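PDB 6AF0: Ctr9 protein from Myceliophthora thermophila, which probably binds RNA polymerase II complexes as the TPR-repeat scaffold subunit of the Paf1 transcription elongation complex. Local coordinates for residues I580-G585 against E599-L604; L576-P581 against S606-Y611; S180-I185 against M197-A202. One frame throughout, in Å; residues are numbered along the deposited sequence.

Contact 3 comes first along the chain, joining helices 168-188 and 193-205. Contacts 1 and 2 follow some 370 residues later and share one helix pair, 573-591 and 594-607. Their centres lie about 7 Å apart, and both include I580 and P581. They also touch: L604 CD1 is 3.6 Å from T578 O, and F582 CB is 3.7 Å from Y611 CE1. Contact 3 sits on the opposite side of the chain's centre, about 87 Å from contact 1 centre to centre. Antiparallel helix packing thus recurs in contacts 1 and 3 (162° and 153°), far apart in a largely helical, elongated TPR chain; contact 2 sets the start of helix 573-591 against the end of 594-607 and its following turn.

Contact 1: I580-G585 against E599-L604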
loop_
_atom_site.group_PDB
_atom_site.type_symbol
_atom_site.label_atom_id
_atom_site.label_comp_id
_atom_site.label_asym_id
_atom_site.label_seq_id
_atom_site.Cartn_x
_atom_site.Cartn_y
_atom_site.Cartn_z
ATOM N N ILE A 580 25.362 -1.647 -18.558
ATOM C CA ILE A 580 24.692 -2.831 -19.111
ATOM C C ILE A 580 25.648 -3.852 -19.733
ATOM O O ILE A 580 25.471 -5.048 -19.512
ATOM C CB ILE A 580 23.594 -2.474 -20.121
ATOM C CG1 ILE A 580 22.526 -1.636 -19.449
ATOM C CG2 ILE A 580 22.945 -3.737 -20.679
ATOM C CD1 ILE A 580 21.493 -1.104 -20.414
ATOM N N PRO A 581 26.657 -3.408 -20.506
ATOM C CA PRO A 581 27.614 -4.396 -21.030
ATOM C C PRO A 581 28.489 -5.087 -19.983
ATOM O O PRO A 581 29.066 -6.144 -20.249
ATOM C CB PRO A 581 28.492 -3.570 -21.965
ATOM C CG PRO A 581 27.585 -2.493 -22.417
ATOM C CD PRO A 581 26.830 -2.110 -21.169
ATOM N N PHE A 582 28.615 -4.488 -18.811
ATOM C CA PHE A 582 29.236 -5.191 -17.721
ATOM C C PHE A 582 28.304 -6.297 -17.294
ATOM O O PHE A 582 28.717 -7.445 -17.152
ATOM C CB PHE A 582 29.531 -4.278 -16.539
ATOM C CG PHE A 582 29.915 -5.030 -15.300
ATOM C CD1 PHE A 582 31.198 -5.549 -15.169
ATOM C CD2 PHE A 582 28.984 -5.265 -14.293
ATOM C CE1 PHE A 582 31.557 -6.272 -14.037
ATOM C CE2 PHE A 582 29.341 -5.963 -13.159
ATOM C CZ PHE A 582 30.629 -6.474 -13.032
ATOM N N ASN A 583 27.044 -5.939 -17.114
ATOM C CA ASN A 583 26.031 -6.902 -16.717
ATOM C C ASN A 583 26.029 -8.060 -17.712
ATOM O O ASN A 583 26.019 -9.227 -17.314
ATOM C CB ASN A 583 24.635 -6.272 -16.616
ATOM C CG ASN A 583 24.554 -5.202 -15.555
ATOM O OD1 ASN A 583 23.949 -5.388 -14.526
ATOM N ND2 ASN A 583 25.169 -4.081 -15.805
ATOM N N LEU A 584 26.088 -7.726 -18.996
ATOM C CA LEU A 584 26.100 -8.731 -20.056
ATOM C C LEU A 584 27.318 -9.652 -19.976
ATOM O O LEU A 584 27.206 -10.867 -20.176
ATOM C CB LEU A 584 26.053 -8.054 -21.421
ATOM C CG LEU A 584 26.095 -9.025 -22.606
ATOM C CD1 LEU A 584 24.851 -9.909 -22.657
ATOM C CD2 LEU A 584 26.240 -8.270 -23.909
ATOM N N GLY A 585 28.478 -9.067 -19.679
ATOM C CA GLY A 585 29.718 -9.829 -19.487
ATOM C C GLY A 585 29.631 -10.750 -18.295
ATOM O O GLY A 585 30.036 -11.923 -18.346
ATOM N N GLU A 599 35.734 -10.994 -23.923
ATOM C CA GLU A 599 35.739 -10.040 -25.038
ATOM C C GLU A 599 34.767 -8.866 -24.794
ATOM O O GLU A 599 35.042 -7.732 -25.163
ATOM C CB GLU A 599 35.487 -10.741 -26.391
ATOM C CG GLU A 599 34.051 -10.702 -26.913
ATOM C CD GLU A 599 33.897 -11.338 -28.294
ATOM O OE1 GLU A 599 34.768 -12.152 -28.676
ATOM O OE2 GLU A 599 32.902 -11.037 -28.999
ATOM N N THR A 600 33.647 -9.132 -24.141
ATOM C CA THR A 600 32.691 -8.058 -23.879
ATOM C C THR A 600 33.231 -7.094 -22.824
ATOM O O THR A 600 33.115 -5.878 -22.985
ATOM C CB THR A 600 31.306 -8.570 -23.424
ATOM O OG1 THR A 600 31.380 -9.029 -22.083
ATOM C CG2 THR A 600 30.798 -9.691 -24.293
ATOM N N TYR A 601 33.798 -7.647 -21.745
ATOM C CA TYR A 601 34.483 -6.848 -20.725
ATOM C C TYR A 601 35.553 -5.990 -21.378
ATOM O O TYR A 601 35.606 -4.782 -21.183
ATOM C CB TYR A 601 35.152 -7.738 -19.678
ATOM C CG TYR A 601 34.232 -8.349 -18.637
ATOM C CD1 TYR A 601 33.075 -7.709 -18.212
ATOM C CD2 TYR A 601 34.563 -9.555 -18.025
ATOM C CE1 TYR A 601 32.257 -8.282 -17.249
ATOM C CE2 TYR A 601 33.755 -10.114 -17.059
ATOM C CZ TYR A 601 32.611 -9.486 -16.689
ATOM O OH TYR A 601 31.838 -10.088 -15.750
ATOM N N GLU A 602 36.383 -6.632 -22.186
ATOM C CA GLU A 602 37.429 -5.947 -22.917
ATOM C C GLU A 602 36.921 -4.843 -23.841
ATOM O O GLU A 602 37.486 -3.762 -23.857
ATOM C CB GLU A 602 38.228 -6.954 -23.728
ATOM C CG GLU A 602 38.905 -7.999 -22.865
ATOM C CD GLU A 602 40.186 -8.510 -23.466
ATOM O OE1 GLU A 602 40.138 -9.153 -24.546
ATOM O OE2 GLU A 602 41.235 -8.258 -22.834
ATOM N N GLN A 603 35.862 -5.109 -24.601
ATOM C CA GLN A 603 35.308 -4.109 -25.512
ATOM C C GLN A 603 34.783 -2.924 -24.737
ATOM O O GLN A 603 34.998 -1.786 -25.107
ATOM C CB GLN A 603 34.185 -4.693 -26.352
ATOM C CG GLN A 603 33.619 -3.714 -27.372
ATOM C CD GLN A 603 32.540 -2.785 -26.820
ATOM O OE1 GLN A 603 32.144 -2.877 -25.648
ATOM N NE2 GLN A 603 32.053 -1.883 -27.674
ATOM N N LEU A 604 34.054 -3.213 -23.671
ATOM C CA LEU A 604 33.606 -2.191 -22.724
ATOM C C LEU A 604 34.784 -1.400 -22.164
ATOM O O LEU A 604 34.670 -0.193 -21.942
ATOM C CB LEU A 604 32.840 -2.841 -21.565
ATOM C CG LEU A 604 32.661 -1.960 -20.325
ATOM C CD1 LEU A 604 31.789 -0.756 -20.657
ATOM C CD2 LEU A 604 32.072 -2.760 -19.180
#
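Within the TPR hairpin predicted for residues 578-611, G585 and F582 of the first helix meet T600 and Y601 of the second. The axes of the two short segments approach to 8.6 Å at 162°, a nearly antiparallel pairing. G585 is where the backbones draw together, its CA lying 5.6 Å from T600 CA. A beta carbon at this glycine would point toward the second helix and clash with T600 OG1 and Y601 CE1. The T600 hydroxyl oxygen sits 3.2 Å from G585 CA but spends its hydrogen bond on A597 O, one turn back in its own helix. In the TPR pattern a small residue stands at the eighth position of the repeat, in the first helix, and an aromatic at the twenty-fourth, in the second; G585 and Y601 occupy these places. With CG anti to its carbonyl carbon (chi1 -77°), Y601 begins beside its own backbone N, and its ring runs across to the first helix. Its OH comes 3.4 Å from G585 C and is hydrogen-bonded to E589 OE1, farther along helix 573-591. The F582 ring lies near parallel to the Y601 ring, at 29°, but offset, with little overlap, the centroids 5.7 Å apart; F582 CD1 and Y601 CE1 approach to 3.6 Å. Beyond them, L604 CD2 reaches F582 CB at 4.0 Å, while P581 and L604 meet through their CB atoms.

Contact 2: L576-P581 against S606-Y611; sequences LLTTIP and SRHSDY
T578, R607 and Y611 bury the most surface here, and T578 lies between the other two. Its methyl CG2 meets the imidazole of H608 obliquely, 3.3 Å from ND1. This follows from chi1 of 66°, which sets CG2 anti to the carbonyl carbon and OG1 between the backbone N and that carbon; OG1 is hydrogen-bonded to A575 O in the preceding turn. The carbonyl of the same residue faces another way: T578 O lies over one face of the Y611 ring, 4.4 Å from CE1.

R607 stretches out from CG to NE and crosses the L577 side chain at about a right angle. Its guanidinium covers the backbone carbonyl of L577, with L577 O 4.0 Å above the plane and over its centre, while L577 CB packs against the guanidinium nitrogens, 3.2 Å from R607 NH2. The charge is met by D574, whose OD1 forms a salt bridge with R607 NH2, so the arginine pairs with D574 while packing on L577.

Y611 closes the other side. Its OH is 4.2 Å from T579 OG1, and each hydroxyl is hydrogen-bonded to an acidic side chain of another protein's chain, which places this edge of the contact at a subunit interface. No hydrogen bond joins the two segments themselves. A type I turn from H608 to Y611 carries the chain from helix 594-607 to helix 612-625. Setting the end of its second helix, and the turn to the next, beside the start of its first helix is typical of the antiparallel helical hairpin of a TPR.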
loop_
_atom_site.group_PDB
_atom_site.type_symbol
_atom_site.label_atom_id
_atom_site.label_comp_id
_atom_site.label_asym_id
_atom_site.label_seq_id
_atom_site.Cartn_x
_atom_site.Cartn_y
_atom_site.Cartn_z
ATOM N N LEU A 576 24.575 4.006 -19.442
ATOM C CA LEU A 576 23.898 2.731 -19.659
ATOM C C LEU A 576 24.714 1.791 -20.555
ATOM O O LEU A 576 24.619 0.560 -20.445
ATOM C CB LEU A 576 22.522 2.967 -20.280
ATOM C CG LEU A 576 21.379 3.275 -19.311
ATOM C CD1 LEU A 576 21.649 4.469 -18.396
ATOM C CD2 LEU A 576 20.114 3.496 -20.119
ATOM N N LEU A 577 25.502 2.373 -21.454
ATOM C CA LEU A 577 26.380 1.587 -22.329
ATOM C C LEU A 577 27.704 1.208 -21.655
ATOM O O LEU A 577 28.546 0.570 -22.285
ATOM C CB LEU A 577 26.662 2.347 -23.629
ATOM C CG LEU A 577 25.851 2.054 -24.900
ATOM C CD1 LEU A 577 26.324 0.754 -25.541
ATOM C CD2 LEU A 577 24.354 2.008 -24.645
ATOM N N THR A 578 27.898 1.647 -20.408
ATOM C CA THR A 578 28.993 1.158 -19.560
ATOM C C THR A 578 28.456 0.124 -18.570
ATOM O O THR A 578 29.011 -0.964 -18.443
ATOM C CB THR A 578 29.755 2.288 -18.809
ATOM O OG1 THR A 578 28.898 2.930 -17.857
ATOM C CG2 THR A 578 30.318 3.321 -19.793
ATOM N N THR A 579 27.371 0.462 -17.883
ATOM C CA THR A 579 26.755 -0.457 -16.936
ATOM C C THR A 579 26.310 -1.751 -17.630
ATOM O O THR A 579 26.843 -2.826 -17.340
ATOM C CB THR A 579 25.566 0.200 -16.206
ATOM O OG1 THR A 579 26.064 1.157 -15.274
ATOM C CG2 THR A 579 24.780 -0.795 -15.433
ATOM N N ILE A 580 25.362 -1.647 -18.558
ATOM C CA ILE A 580 24.692 -2.831 -19.111
ATOM C C ILE A 580 25.648 -3.852 -19.733
ATOM O O ILE A 580 25.471 -5.048 -19.512
ATOM C CB ILE A 580 23.594 -2.474 -20.121
ATOM C CG1 ILE A 580 22.526 -1.636 -19.449
ATOM C CG2 ILE A 580 22.945 -3.737 -20.679
ATOM C CD1 ILE A 580 21.493 -1.104 -20.414
ATOM N N PRO A 581 26.657 -3.408 -20.506
ATOM C CA PRO A 581 27.614 -4.396 -21.030
ATOM C C PRO A 581 28.489 -5.087 -19.983
ATOM O O PRO A 581 29.066 -6.144 -20.249
ATOM C CB PRO A 581 28.492 -3.570 -21.965
ATOM C CG PRO A 581 27.585 -2.493 -22.417
ATOM C CD PRO A 581 26.830 -2.110 -21.169
ATOM N N SER A 606 37.956 -1.182 -23.654
ATOM C CA SER A 606 38.596 -0.446 -24.751
ATOM C C SER A 606 37.983 0.961 -24.890
ATOM O O SER A 606 38.697 1.962 -24.995
ATOM C CB SER A 606 38.498 -1.235 -26.071
ATOM O OG SER A 606 37.208 -1.155 -26.673
ATOM N N ARG A 607 36.659 1.022 -24.864
ATOM C CA ARG A 607 35.949 2.281 -24.887
ATOM C C ARG A 607 36.004 2.976 -23.511
ATOM O O ARG A 607 35.779 4.189 -23.388
ATOM C CB ARG A 607 34.500 2.043 -25.332
ATOM C CG ARG A 607 33.474 2.799 -24.510
ATOM C CD ARG A 607 32.066 2.461 -24.918
ATOM N NE ARG A 607 31.143 3.363 -24.245
ATOM C CZ ARG A 607 29.889 3.568 -24.622
ATOM N NH1 ARG A 607 29.377 2.931 -25.673
ATOM N NH2 ARG A 607 29.140 4.420 -23.945
ATOM N N HIS A 608 36.282 2.209 -22.469
ATOM C CA HIS A 608 36.157 2.729 -21.122
ATOM C C HIS A 608 36.887 1.847 -20.115
ATOM O O HIS A 608 36.265 1.063 -19.408
ATOM C CB HIS A 608 34.668 2.850 -20.773
ATOM C CG HIS A 608 34.367 3.944 -19.801
ATOM N ND1 HIS A 608 33.301 4.808 -19.956
ATOM C CD2 HIS A 608 35.001 4.324 -18.665
ATOM C CE1 HIS A 608 33.284 5.665 -18.951
ATOM N NE2 HIS A 608 34.305 5.396 -18.156
ATOM N N SER A 609 38.207 2.009 -20.049
ATOM C CA SER A 609 39.087 1.097 -19.300
ATOM C C SER A 609 39.226 1.398 -17.806
ATOM O O SER A 609 39.919 0.666 -17.089
ATOM C CB SER A 609 40.485 1.067 -19.939
ATOM O OG SER A 609 41.381 0.239 -19.209
ATOM N N ASP A 610 38.567 2.457 -17.346
ATOM C CA ASP A 610 38.602 2.864 -15.935
ATOM C C ASP A 610 37.386 2.372 -15.149
ATOM O O ASP A 610 37.305 2.625 -13.944
ATOM C CB ASP A 610 38.683 4.371 -15.838
ATOM C CG ASP A 610 38.002 5.043 -16.983
ATOM O OD1 ASP A 610 38.120 4.522 -18.117
ATOM O OD2 ASP A 610 37.366 6.095 -16.765
ATOM N N TYR A 611 36.440 1.707 -15.834
ATOM C CA TYR A 611 35.360 0.946 -15.164
ATOM C C TYR A 611 35.975 -0.290 -14.544
ATOM O O TYR A 611 36.293 -1.249 -15.244
ATOM C CB TYR A 611 34.267 0.528 -16.142
ATOM C CG TYR A 611 32.959 0.142 -15.469
ATOM C CD1 TYR A 611 32.549 -1.181 -15.404
ATOM C CD2 TYR A 611 32.125 1.106 -14.914
ATOM C CE1 TYR A 611 31.349 -1.536 -14.810
ATOM C CE2 TYR A 611 30.922 0.756 -14.315
ATOM C CZ TYR A 611 30.539 -0.573 -14.266
ATOM O OH TYR A 611 29.357 -0.976 -13.680
#

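Contact 3: S180-I185 against M197-A202; sequences SFEEAI and MGKARA
The F181 ring presents one face to G198, whose CA lies 3.5 Å from the ring centroid and only 8° off the ring normal, a CH-pi contact made by a residue without a side chain. The peptide that follows extends over the same face: G198 C is 3.4 Å from F181 CD2, and K199 N is 3.7 Å from F181 CG. Outside the two segments, L144 and L151 of helix 140-155 also touch the phenylalanine side chain. Chi1 of -79° sets CG of F181 beside its own backbone N, anti to the carbonyl carbon, and from there the ring is carried toward G198. A beta carbon on G198 would point toward F181 and clash with the ring at CE1, so the bare glycine backbone is what lets the aromatic lie flat on it. An alanine at F181 would keep the CB that packs near K199 CB, but loss of the ring would probably leave the G198 backbone without its aromatic cover and open a gap between helices 168-188, 193-205 and 140-155.

K199 runs out extended beside this pair, toward I185 and E182. Its CD lies 3.8 Å from I185 CD1, the two side chains crossing at about a right angle. E182 approaches obliquely, OE2 standing 3.8 Å from K199 CE and 4.3 Å from K199 NZ, too far for a salt bridge, so any attraction is probably modest. With segment axes 8.8 Å apart at 153° and an aromatic laid on a glycine where they meet, this is the antiparallel packing of successive helices characteristic of the TPR solenoid.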
loop_
_atom_site.group_PDB
_atom_site.type_symbol
_atom_site.label_atom_id
_atom_site.label_comp_id
_atom_site.label_asym_id
_atom_site.label_seq_id
_atom_site.Cartn_x
_atom_site.Cartn_y
_atom_site.Cartn_z
ATOM N N SER A 180 -46.016 19.282 16.416
ATOM C CA SER A 180 -46.753 20.478 16.086
ATOM C C SER A 180 -47.513 20.274 14.806
ATOM O O SER A 180 -48.646 20.731 14.671
ATOM C CB SER A 180 -45.798 21.655 15.918
ATOM O OG SER A 180 -45.040 21.857 17.108
ATOM N N PHE A 181 -46.875 19.607 13.848
ATOM C CA PHE A 181 -47.542 19.304 12.586
ATOM C C PHE A 181 -48.678 18.317 12.821
ATOM O O PHE A 181 -49.753 18.451 12.226
ATOM C CB PHE A 181 -46.565 18.739 11.555
ATOM C CG PHE A 181 -45.709 19.776 10.879
ATOM C CD1 PHE A 181 -46.282 20.829 10.195
ATOM C CD2 PHE A 181 -44.324 19.666 10.889
ATOM C CE1 PHE A 181 -45.491 21.774 9.572
ATOM C CE2 PHE A 181 -43.521 20.602 10.270
ATOM C CZ PHE A 181 -44.109 21.657 9.605
ATOM N N GLU A 182 -48.433 17.336 13.694
ATOM C CA GLU A 182 -49.461 16.354 14.067
ATOM C C GLU A 182 -50.639 16.971 14.825
ATOM O O GLU A 182 -51.797 16.557 14.665
ATOM C CB GLU A 182 -48.856 15.177 14.837
ATOM C CG GLU A 182 -48.799 13.915 13.982
ATOM C CD GLU A 182 -47.866 12.855 14.532
ATOM O OE1 GLU A 182 -47.425 12.977 15.699
ATOM O OE2 GLU A 182 -47.565 11.903 13.776
ATOM N N GLU A 183 -50.343 17.978 15.632
ATOM C CA GLU A 183 -51.380 18.755 16.293
ATOM C C GLU A 183 -52.255 19.503 15.267
ATOM O O GLU A 183 -53.486 19.453 15.366
ATOM C CB GLU A 183 -50.755 19.709 17.319
ATOM C CG GLU A 183 -51.641 20.854 17.784
ATOM C CD GLU A 183 -52.827 20.413 18.622
ATOM O OE1 GLU A 183 -52.922 20.865 19.784
ATOM O OE2 GLU A 183 -53.677 19.630 18.132
ATOM N N ALA A 184 -51.623 20.167 14.291
ATOM C CA ALA A 184 -52.339 20.843 13.175
ATOM C C ALA A 184 -53.234 19.896 12.370
ATOM O O ALA A 184 -54.299 20.296 11.867
ATOM C CB ALA A 184 -51.350 21.497 12.230
ATOM N N ILE A 185 -52.756 18.655 12.227
ATOM C CA ILE A 185 -53.529 17.566 11.649
ATOM C C ILE A 185 -54.733 17.234 12.538
ATOM O O ILE A 185 -55.878 17.182 12.057
ATOM C CB ILE A 185 -52.658 16.311 11.488
ATOM C CG1 ILE A 185 -51.617 16.531 10.406
ATOM C CG2 ILE A 185 -53.493 15.105 11.103
ATOM C CD1 ILE A 185 -50.409 15.627 10.537
ATOM N N MET A 197 -47.923 17.485 4.878
ATOM C CA MET A 197 -46.668 17.691 4.114
ATOM C C MET A 197 -45.486 18.068 5.015
ATOM O O MET A 197 -44.347 17.665 4.768
ATOM C CB MET A 197 -46.847 18.736 3.026
ATOM C CG MET A 197 -47.524 18.167 1.798
ATOM S SD MET A 197 -47.811 19.362 0.480
ATOM C CE MET A 197 -46.122 19.853 0.184
ATOM N N GLY A 198 -45.791 18.838 6.055
ATOM C CA GLY A 198 -44.822 19.219 7.076
ATOM C C GLY A 198 -44.381 18.027 7.901
ATOM O O GLY A 198 -43.178 17.864 8.186
ATOM N N LYS A 199 -45.362 17.203 8.289
ATOM C CA LYS A 199 -45.107 15.920 8.976
ATOM C C LYS A 199 -44.259 15.004 8.113
ATOM O O LYS A 199 -43.283 14.458 8.587
ATOM C CB LYS A 199 -46.412 15.210 9.316
ATOM C CG LYS A 199 -46.294 13.706 9.518
ATOM C CD LYS A 199 -47.666 13.087 9.773
ATOM C CE LYS A 199 -47.614 11.584 10.038
ATOM N NZ LYS A 199 -48.919 10.909 9.768
ATOM N N ALA A 200 -44.627 14.843 6.843
ATOM C CA ALA A 200 -43.805 14.057 5.900
ATOM C C ALA A 200 -42.348 14.552 5.876
ATOM O O ALA A 200 -41.401 13.769 5.936
ATOM C CB ALA A 200 -44.404 14.115 4.498
ATOM N N ARG A 201 -42.175 15.866 5.804
ATOM C CA ARG A 201 -40.854 16.413 5.774
ATOM C C ARG A 201 -40.090 15.994 7.014
ATOM O O ARG A 201 -38.943 15.569 6.921
ATOM C CB ARG A 201 -40.901 17.925 5.659
ATOM C CG ARG A 201 -39.536 18.579 5.796
ATOM C CD ARG A 201 -38.638 18.208 4.658
ATOM N NE ARG A 201 -37.284 18.751 4.754
ATOM C CZ ARG A 201 -36.233 18.106 5.240
ATOM N NH1 ARG A 201 -36.361 16.896 5.745
ATOM N NH2 ARG A 201 -35.048 18.682 5.218
ATOM N N ALA A 202 -40.728 16.120 8.172
ATOM C CA ALA A 202 -40.070 15.798 9.439
ATOM C C ALA A 202 -39.650 14.311 9.461
ATOM O O ALA A 202 -38.520 13.946 9.817
ATOM C CB ALA A 202 -40.994 16.141 10.610
#